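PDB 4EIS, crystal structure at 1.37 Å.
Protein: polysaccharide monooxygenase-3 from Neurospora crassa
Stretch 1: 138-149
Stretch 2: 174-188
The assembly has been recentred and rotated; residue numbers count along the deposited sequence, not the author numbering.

Stretch 1 138-149: EYAIPSCLKPGY
Stretch 2 174-188: CHQLQVTGSGTKTPS

Stretch 2 enters as a β-strand, Cys 174 to Thr 180, then loops to Ser 188; stretch 1 leaves a strand at Ala 140, makes a type I turn from Pro 142 to Leu 145 and re-enters a strand at Gly 148. Together they bury 896 Å².

His 175 (chi1 p, 59°; chi2 -81°) brings its buried ring edge to Tyr 139 (p, 72°; chi2 84°), and NE2 hydrogen-bonds Tyr 139 OH at 2.8 Å. The rings meet rim to rim, centroids 6.0 Å apart and planes at 41°. Leu 177 (m,t) suits the apolar interior: its CD1 lies 3.8 Å from CD1 of Ile 141 (m,t).

Gln 178 (t,t) pairs antiparallel with Tyr 149 (m), CA to CA 4.5 Å, at a non-hydrogen-bonded position; both side chains share one sheet face, Gln 178 CG lying 3.9 Å from Tyr 149 CE1. Val 179, on the other face, pairs with Gly 148: Val 179 N donates to Gly 148 O (2.8 Å), and Gly 148 N to Val 179 O (3.1 Å). Its t rotamer (172°) places CG2 4.1 Å from Ile 141 CG2, extending the apolar cluster.

After Thr 180 the strand gives way to loop, and a water donates to Thr 180 O (3.0 Å) and Leu 145 O (2.7 Å) and accepts from Gly 183 N (3.0 Å). Gly 181 has phi/psi 120/-157, where a CB would jam against the preceding carbonyl. Gly 183 (-65/153) is needed for space: a CB would fall 2.1 Å from Leu 145 O, whereas its CA approaches that oxygen at 3.3 Å.

Lys 185 (-101/139) bridges Leu 145 through its backbone: Lys 185 N donates to Cys 144 O (2.8 Å), and Lys 146 N to Lys 185 O (2.9 Å). Its amine end leads away. Finally, Pro 187 CD packs 3.8 Å from CD2 of buried Leu 145 (m,t).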

ATOM      1  N   GLU A 138       1.492  -1.254  11.401  1.00 11.72           N
ATOM      2  CA  GLU A 138       1.122  -2.667  11.428  1.00 11.68           C
ATOM      3  C   GLU A 138      -0.146  -2.923  10.639  1.00 11.62           C
ATOM      4  O   GLU A 138      -1.016  -2.072  10.574  1.00 13.50           O
ATOM      5  CB  GLU A 138       0.867  -3.143  12.839  1.00 14.61           C
ATOM      6  CG  GLU A 138       2.098  -3.067  13.706  1.00 14.67           C
ATOM      7  CD  GLU A 138       1.804  -3.385  15.156  1.00 16.65           C
ATOM      8  OE1 GLU A 138       0.784  -2.893  15.680  1.00 20.47           O
ATOM      9  OE2 GLU A 138       2.585  -4.117  15.791  1.00 19.46           O
ATOM     10  N   TYR A 139      -0.239  -4.108  10.033  1.00 12.19           N
ATOM     11  CA  TYR A 139      -1.498  -4.630   9.515  1.00 11.93           C
ATOM     12  C   TYR A 139      -1.633  -6.123   9.833  1.00 12.03           C
ATOM     13  O   TYR A 139      -0.625  -6.819  10.083  1.00 13.41           O
ATOM     14  CB  TYR A 139      -1.634  -4.350   8.023  1.00 11.68           C
ATOM     15  CG  TYR A 139      -0.750  -5.146   7.097  1.00 10.77           C
ATOM     16  CD1 TYR A 139      -1.112  -6.405   6.681  1.00 11.16           C
ATOM     17  CD2 TYR A 139       0.438  -4.624   6.608  1.00 10.93           C
ATOM     18  CE1 TYR A 139      -0.325  -7.125   5.805  1.00 11.18           C
ATOM     19  CE2 TYR A 139       1.239  -5.335   5.751  1.00 10.88           C
ATOM     20  CZ  TYR A 139       0.865  -6.597   5.366  1.00 10.95           C
ATOM     21  OH  TYR A 139       1.666  -7.285   4.507  1.00 11.52           O
ATOM     22  N   ALA A 140      -2.875  -6.592   9.874  1.00 10.91           N
ATOM     23  CA  ALA A 140      -3.140  -8.011  10.085  1.00 12.41           C
ATOM     24  C   ALA A 140      -3.623  -8.612   8.788  1.00 12.56           C
ATOM     25  O   ALA A 140      -4.547  -8.089   8.160  1.00 15.12           O
ATOM     26  CB  ALA A 140      -4.152  -8.224  11.185  1.00 15.15           C
ATOM     27  N   ILE A 141      -2.957  -9.680   8.362  1.00 13.34           N
ATOM     28  CA  ILE A 141      -3.425 -10.491   7.247  1.00 12.34           C
ATOM     29  C   ILE A 141      -4.746 -11.118   7.672  1.00 11.62           C
ATOM     30  O   ILE A 141      -4.786 -11.812   8.676  1.00 13.61           O
ATOM     31  CB  ILE A 141      -2.402 -11.593   6.887  1.00 11.44           C
ATOM     32  CG1 ILE A 141      -1.036 -10.965   6.523  1.00 11.55           C
ATOM     33  CG2 ILE A 141      -2.944 -12.494   5.764  1.00 11.13           C
ATOM     34  CD1 ILE A 141       0.127 -11.930   6.512  1.00 13.36           C
ATOM     35  N   PRO A 142      -5.839 -10.852   6.919  1.00 12.24           N
ATOM     36  CA  PRO A 142      -7.121 -11.394   7.353  1.00 14.20           C
ATOM     37  C   PRO A 142      -7.034 -12.896   7.614  1.00 12.70           C
ATOM     38  O   PRO A 142      -6.509 -13.636   6.779  1.00 13.83           O
ATOM     39  CB  PRO A 142      -8.045 -11.063   6.174  1.00 13.87           C
ATOM     40  CG  PRO A 142      -7.476  -9.814   5.611  1.00 13.19           C
ATOM     41  CD  PRO A 142      -5.989  -9.959   5.757  1.00 12.56           C
ATOM     42  N   SER A 143      -7.586 -13.340   8.732  1.00 14.02           N
ATOM     43  CA  SER A 143      -7.404 -14.709   9.191  1.00 15.35           C
ATOM     44  C   SER A 143      -8.097 -15.765   8.327  1.00 15.52           C
ATOM     45  O   SER A 143      -7.725 -16.935   8.388  1.00 16.98           O
ATOM     46  CB  SER A 143      -7.916 -14.854  10.610  1.00 19.08           C
ATOM     47  OG  SER A 143      -9.322 -14.793  10.601  1.00 19.30           O
ATOM     48  N   CYS A 144      -9.098 -15.355   7.544  1.00 14.38           N
ATOM     49  CA  CYS A 144      -9.881 -16.286   6.726  1.00 14.69           C
ATOM     50  C   CYS A 144      -9.343 -16.487   5.312  1.00 12.70           C
ATOM     51  O   CYS A 144      -9.876 -17.314   4.592  1.00 12.96           O
ATOM     52  CB  CYS A 144     -11.337 -15.827   6.622  1.00 17.05           C
ATOM     53  SG  CYS A 144     -11.543 -14.243   5.778  1.00 21.08           S
ATOM     54  N   LEU A 145      -8.258 -15.808   4.928  1.00 11.43           N
ATOM     55  CA  LEU A 145      -7.764 -15.932   3.565  1.00 11.83           C
ATOM     56  C   LEU A 145      -7.296 -17.347   3.248  1.00 11.40           C
ATOM     57  O   LEU A 145      -6.549 -17.958   4.020  1.00 12.85           O
ATOM     58  CB  LEU A 145      -6.623 -14.955   3.301  1.00 11.98           C
ATOM     59  CG  LEU A 145      -6.991 -13.478   3.241  1.00 13.46           C
ATOM     60  CD1 LEU A 145      -5.765 -12.720   2.795  1.00 12.14           C
ATOM     61  CD2 LEU A 145      -8.159 -13.228   2.298  1.00 14.86           C
ATOM     62  N   LYS A 146      -7.720 -17.842   2.094  1.00 12.38           N
ATOM     63  CA  LYS A 146      -7.269 -19.120   1.574  1.00 14.71           C
ATOM     64  C   LYS A 146      -5.773 -19.048   1.320  1.00 13.51           C
ATOM     65  O   LYS A 146      -5.272 -18.039   0.781  1.00 13.36           O
ATOM     66  CB  LYS A 146      -7.967 -19.385   0.244  1.00 15.11           C
ATOM     67  CG  LYS A 146      -7.674 -20.740  -0.402  1.00 19.67           C
ATOM     68  CD  LYS A 146      -8.771 -21.144  -1.386  1.00 23.17           C
ATOM     69  CE  LYS A 146      -8.627 -20.455  -2.731  1.00 26.02           C
ATOM     70  NZ  LYS A 146      -7.706 -21.182  -3.656  1.00 27.65           N
ATOM     71  N   PRO A 147      -5.042 -20.107   1.673  1.00 13.19           N
ATOM     72  CA  PRO A 147      -3.605 -20.057   1.407  1.00 12.83           C
ATOM     73  C   PRO A 147      -3.296 -19.796  -0.069  1.00 12.08           C
ATOM     74  O   PRO A 147      -3.998 -20.290  -0.950  1.00 14.68           O
ATOM     75  CB  PRO A 147      -3.124 -21.449   1.822  1.00 14.50           C
ATOM     76  CG  PRO A 147      -4.134 -21.920   2.819  1.00 16.57           C
ATOM     77  CD  PRO A 147      -5.442 -21.355   2.348  1.00 14.70           C
ATOM     78  N   GLY A 148      -2.258 -19.010  -0.319  1.00 12.61           N
ATOM     79  CA  GLY A 148      -1.832 -18.726  -1.677  1.00 12.67           C
ATOM     80  C   GLY A 148      -0.786 -17.649  -1.674  1.00 11.79           C
ATOM     81  O   GLY A 148      -0.286 -17.271  -0.619  1.00 13.75           O
ATOM     82  N   TYR A 149      -0.506 -17.128  -2.856  1.00 11.95           N
ATOM     83  CA  TYR A 149       0.421 -16.042  -3.048  1.00 10.55           C
ATOM     84  C   TYR A 149      -0.398 -14.780  -3.210  1.00  9.87           C
ATOM     85  O   TYR A 149      -1.356 -14.757  -3.960  1.00 10.00           O
ATOM     86  CB  TYR A 149       1.248 -16.323  -4.295  1.00 11.07           C
ATOM     87  CG  TYR A 149       2.167 -17.503  -4.181  1.00 12.78           C
ATOM     88  CD1 TYR A 149       3.266 -17.479  -3.334  1.00 13.52           C
ATOM     89  CD2 TYR A 149       1.967 -18.648  -4.958  1.00 13.58           C
ATOM     90  CE1 TYR A 149       4.126 -18.559  -3.237  1.00 14.97           C
ATOM     91  CE2 TYR A 149       2.822 -19.728  -4.877  1.00 16.51           C
ATOM     92  CZ  TYR A 149       3.910 -19.676  -4.016  1.00 17.59           C
ATOM     93  OH  TYR A 149       4.762 -20.741  -3.919  1.00 22.93           O
ATOM     94  N   CYS A 174       4.475  -2.188  -3.249  1.00  9.54           N
ATOM     95  CA  CYS A 174       3.929  -3.521  -3.189  1.00  9.49           C
ATOM     96  C   CYS A 174       4.952  -4.539  -2.697  1.00  8.20           C
ATOM     97  O   CYS A 174       6.125  -4.459  -3.041  1.00 10.26           O
ATOM     98  CB  CYS A 174       3.422  -3.928  -4.554  1.00 11.58           C
ATOM     99  SG  CYS A 174       1.990  -2.955  -5.060  1.00 14.70           S
ATOM    100  N   HIS A 175       4.500  -5.459  -1.851  1.00  9.59           N
ATOM    101  CA  HIS A 175       5.288  -6.600  -1.460  1.00  8.30           C
ATOM    102  C   HIS A 175       4.508  -7.888  -1.597  1.00  8.52           C
ATOM    103  O   HIS A 175       3.292  -7.851  -1.772  1.00 10.36           O
ATOM    104  CB  HIS A 175       5.918  -6.368  -0.059  1.00  8.32           C
ATOM    105  CG  HIS A 175       4.922  -6.121   1.061  1.00  9.43           C
ATOM    106  ND1 HIS A 175       4.352  -4.911   1.285  1.00  8.56           N
ATOM    107  CD2 HIS A 175       4.400  -6.984   2.021  1.00  8.59           C
ATOM    108  CE1 HIS A 175       3.550  -4.993   2.353  1.00  9.77           C
ATOM    109  NE2 HIS A 175       3.575  -6.266   2.802  1.00  9.68           N
ATOM    110  N   GLN A 176       5.230  -9.010  -1.552  1.00  9.19           N
ATOM    111  CA  GLN A 176       4.698 -10.293  -1.954  1.00  8.66           C
ATOM    112  C   GLN A 176       4.719 -11.273  -0.800  1.00  9.47           C
ATOM    113  O   GLN A 176       5.769 -11.535  -0.193  1.00 11.45           O
ATOM    114  CB  GLN A 176       5.505 -10.821  -3.152  1.00 10.01           C
ATOM    115  CG  GLN A 176       5.447  -9.840  -4.307  1.00 10.47           C
ATOM    116  CD  GLN A 176       6.147 -10.250  -5.590  1.00 10.22           C
ATOM    117  OE1 GLN A 176       5.982  -9.590  -6.606  1.00 11.41           O
ATOM    118  NE2 GLN A 176       6.934 -11.316  -5.561  1.00 10.88           N
ATOM    119  N   LEU A 177       3.559 -11.899  -0.577  1.00 10.38           N
ATOM    120  CA  LEU A 177       3.363 -12.834   0.528  1.00  9.87           C
ATOM    121  C   LEU A 177       3.020 -14.245   0.030  1.00  9.35           C
ATOM    122  O   LEU A 177       2.380 -14.406  -1.019  1.00 11.27           O
ATOM    123  CB  LEU A 177       2.205 -12.376   1.412  1.00 11.53           C
ATOM    124  CG  LEU A 177       2.260 -11.013   2.073  1.00 11.49           C
ATOM    125  CD1 LEU A 177       1.060 -10.879   2.997  1.00 10.87           C
ATOM    126  CD2 LEU A 177       3.571 -10.818   2.817  1.00 13.19           C
ATOM    127  N   GLN A 178       3.441 -15.245   0.802  1.00 10.37           N
ATOM    128  CA  GLN A 178       2.879 -16.568   0.730  1.00 10.43           C
ATOM    129  C   GLN A 178       2.090 -16.709   2.017  1.00 11.27           C
ATOM    130  O   GLN A 178       2.652 -16.898   3.093  1.00 12.60           O
ATOM    131  CB  GLN A 178       3.920 -17.672   0.652  1.00 13.58           C
ATOM    132  CG  GLN A 178       3.246 -19.027   0.524  1.00 16.43           C
ATOM    133  CD  GLN A 178       4.187 -20.199   0.557  1.00 20.88           C
ATOM    134  OE1 GLN A 178       5.392 -20.046   0.763  1.00 26.46           O
ATOM    135  NE2 GLN A 178       3.619 -21.404   0.356  1.00 24.44           N
ATOM    136  N   VAL A 179       0.776 -16.593   1.911  1.00 11.37           N
ATOM    137  CA  VAL A 179      -0.098 -16.753   3.054  1.00 13.15           C
ATOM    138  C   VAL A 179      -0.392 -18.240   3.276  1.00 12.53           C
ATOM    139  O   VAL A 179      -0.735 -18.976   2.340  1.00 13.36           O
ATOM    140  CB  VAL A 179      -1.400 -15.960   2.833  1.00 12.05           C
ATOM    141  CG1 VAL A 179      -2.412 -16.272   3.918  1.00 11.85           C
ATOM    142  CG2 VAL A 179      -1.092 -14.477   2.733  1.00 10.97           C
ATOM    143  N   THR A 180      -0.232 -18.679   4.515  1.00 13.19           N
ATOM    144  CA  THR A 180      -0.430 -20.063   4.910  1.00 13.89           C
ATOM    145  C   THR A 180      -1.566 -20.137   5.918  1.00 14.52           C
ATOM    146  O   THR A 180      -2.074 -19.112   6.361  1.00 15.24           O
ATOM    147  CB  THR A 180       0.853 -20.609   5.563  1.00 15.97           C
ATOM    148  OG1 THR A 180       1.152 -19.858   6.751  1.00 17.08           O
ATOM    149  CG2 THR A 180       2.010 -20.512   4.584  1.00 14.23           C
ATOM    150  N   GLY A 181      -1.976 -21.355   6.266  1.00 15.27           N
ATOM    151  CA  GLY A 181      -2.983 -21.572   7.298  1.00 15.95           C
ATOM    152  C   GLY A 181      -4.252 -22.284   6.865  1.00 16.95           C
ATOM    153  O   GLY A 181      -4.278 -22.988   5.862  1.00 19.35           O
ATOM    154  N   SER A 182      -5.307 -22.049   7.635  1.00 18.78           N
ATOM    155  CA  SER A 182      -6.534 -22.820   7.576  1.00 20.56           C
ATOM    156  C   SER A 182      -7.695 -22.030   6.971  1.00 17.23           C
ATOM    157  O   SER A 182      -8.840 -22.515   6.955  1.00 23.23           O
ATOM    158  CB  SER A 182      -6.903 -23.234   8.997  1.00 23.83           C
ATOM    159  OG  SER A 182      -6.916 -22.096   9.848  1.00 29.37           O
ATOM    160  N   GLY A 183      -7.417 -20.835   6.451  1.00 17.33           N
ATOM    161  CA  GLY A 183      -8.452 -20.024   5.834  1.00 15.57           C
ATOM    162  C   GLY A 183      -9.026 -20.662   4.582  1.00 15.71           C
ATOM    163  O   GLY A 183      -8.358 -21.446   3.898  1.00 16.72           O
ATOM    164  N   THR A 184     -10.274 -20.325   4.291  1.00 16.67           N
ATOM    165  CA  THR A 184     -10.974 -20.868   3.124  1.00 15.44           C
ATOM    166  C   THR A 184     -11.571 -19.812   2.191  1.00 16.04           C
ATOM    167  O   THR A 184     -12.198 -20.166   1.187  1.00 18.58           O
ATOM    168  CB  THR A 184     -12.121 -21.816   3.564  1.00 19.37           C
ATOM    169  OG1 THR A 184     -13.170 -21.066   4.191  1.00 23.20           O
ATOM    170  CG2 THR A 184     -11.620 -22.877   4.535  1.00 20.62           C
ATOM    171  N   LYS A 185     -11.349 -18.532   2.491  1.00 14.13           N
ATOM    172  CA  LYS A 185     -12.045 -17.456   1.792  1.00 14.58           C
ATOM    173  C   LYS A 185     -11.186 -16.792   0.718  1.00 13.09           C
ATOM    174  O   LYS A 185     -10.018 -16.513   0.919  1.00 14.60           O
ATOM    175  CB  LYS A 185     -12.518 -16.399   2.791  1.00 16.77           C
ATOM    176  CG  LYS A 185     -13.459 -16.904   3.886  1.00 20.31           C
ATOM    177  CD  LYS A 185     -14.564 -17.825   3.404  1.00 22.92           C
ATOM    178  CE  LYS A 185     -15.449 -17.148   2.384  1.00 25.61           C
ATOM    179  NZ  LYS A 185     -16.305 -18.127   1.670  1.00 26.87           N
ATOM    180  N   THR A 186     -11.822 -16.505  -0.411  1.00 13.05           N
ATOM    181  CA  THR A 186     -11.283 -15.658  -1.457  1.00 12.90           C
ATOM    182  C   THR A 186     -12.200 -14.446  -1.578  1.00 12.41           C
ATOM    183  O   THR A 186     -13.385 -14.582  -1.888  1.00 15.26           O
ATOM    184  CB  THR A 186     -11.255 -16.417  -2.790  1.00 13.63           C
ATOM    185  OG1 THR A 186     -10.520 -17.631  -2.606  1.00 15.53           O
ATOM    186  CG2 THR A 186     -10.648 -15.559  -3.893  1.00 14.86           C
ATOM    187  N   PRO A 187     -11.679 -13.243  -1.282  1.00 12.25           N
ATOM    188  CA  PRO A 187     -12.541 -12.071  -1.407  1.00 12.35           C
ATOM    189  C   PRO A 187     -13.151 -11.937  -2.809  1.00 14.49           C
ATOM    190  O   PRO A 187     -12.439 -12.063  -3.809  1.00 17.24           O
ATOM    191  CB  PRO A 187     -11.588 -10.907  -1.095  1.00 11.11           C
ATOM    192  CG  PRO A 187     -10.571 -11.512  -0.206  1.00 11.19           C
ATOM    193  CD  PRO A 187     -10.345 -12.882  -0.757  1.00 11.88           C
ATOM    194  N   SER A 188     -14.465 -11.713  -2.858  1.00 14.29           N
ATOM    195  CA  SER A 188     -15.194 -11.529  -4.115  1.00 15.51           C
ATOM    196  C   SER A 188     -16.212 -10.391  -4.045  1.00 16.29           C
ATOM    197  O   SER A 188     -17.178 -10.351  -4.823  1.00 20.10           O
ATOM    198  CB  SER A 188     -15.925 -12.825  -4.487  1.00 16.21           C
ATOM    199  OG  SER A 188     -16.819 -13.222  -3.459  1.00 17.34           O
TER
HETATM  200  O   HOH W   1      -4.911 -19.583   5.486  1.00 16.40           O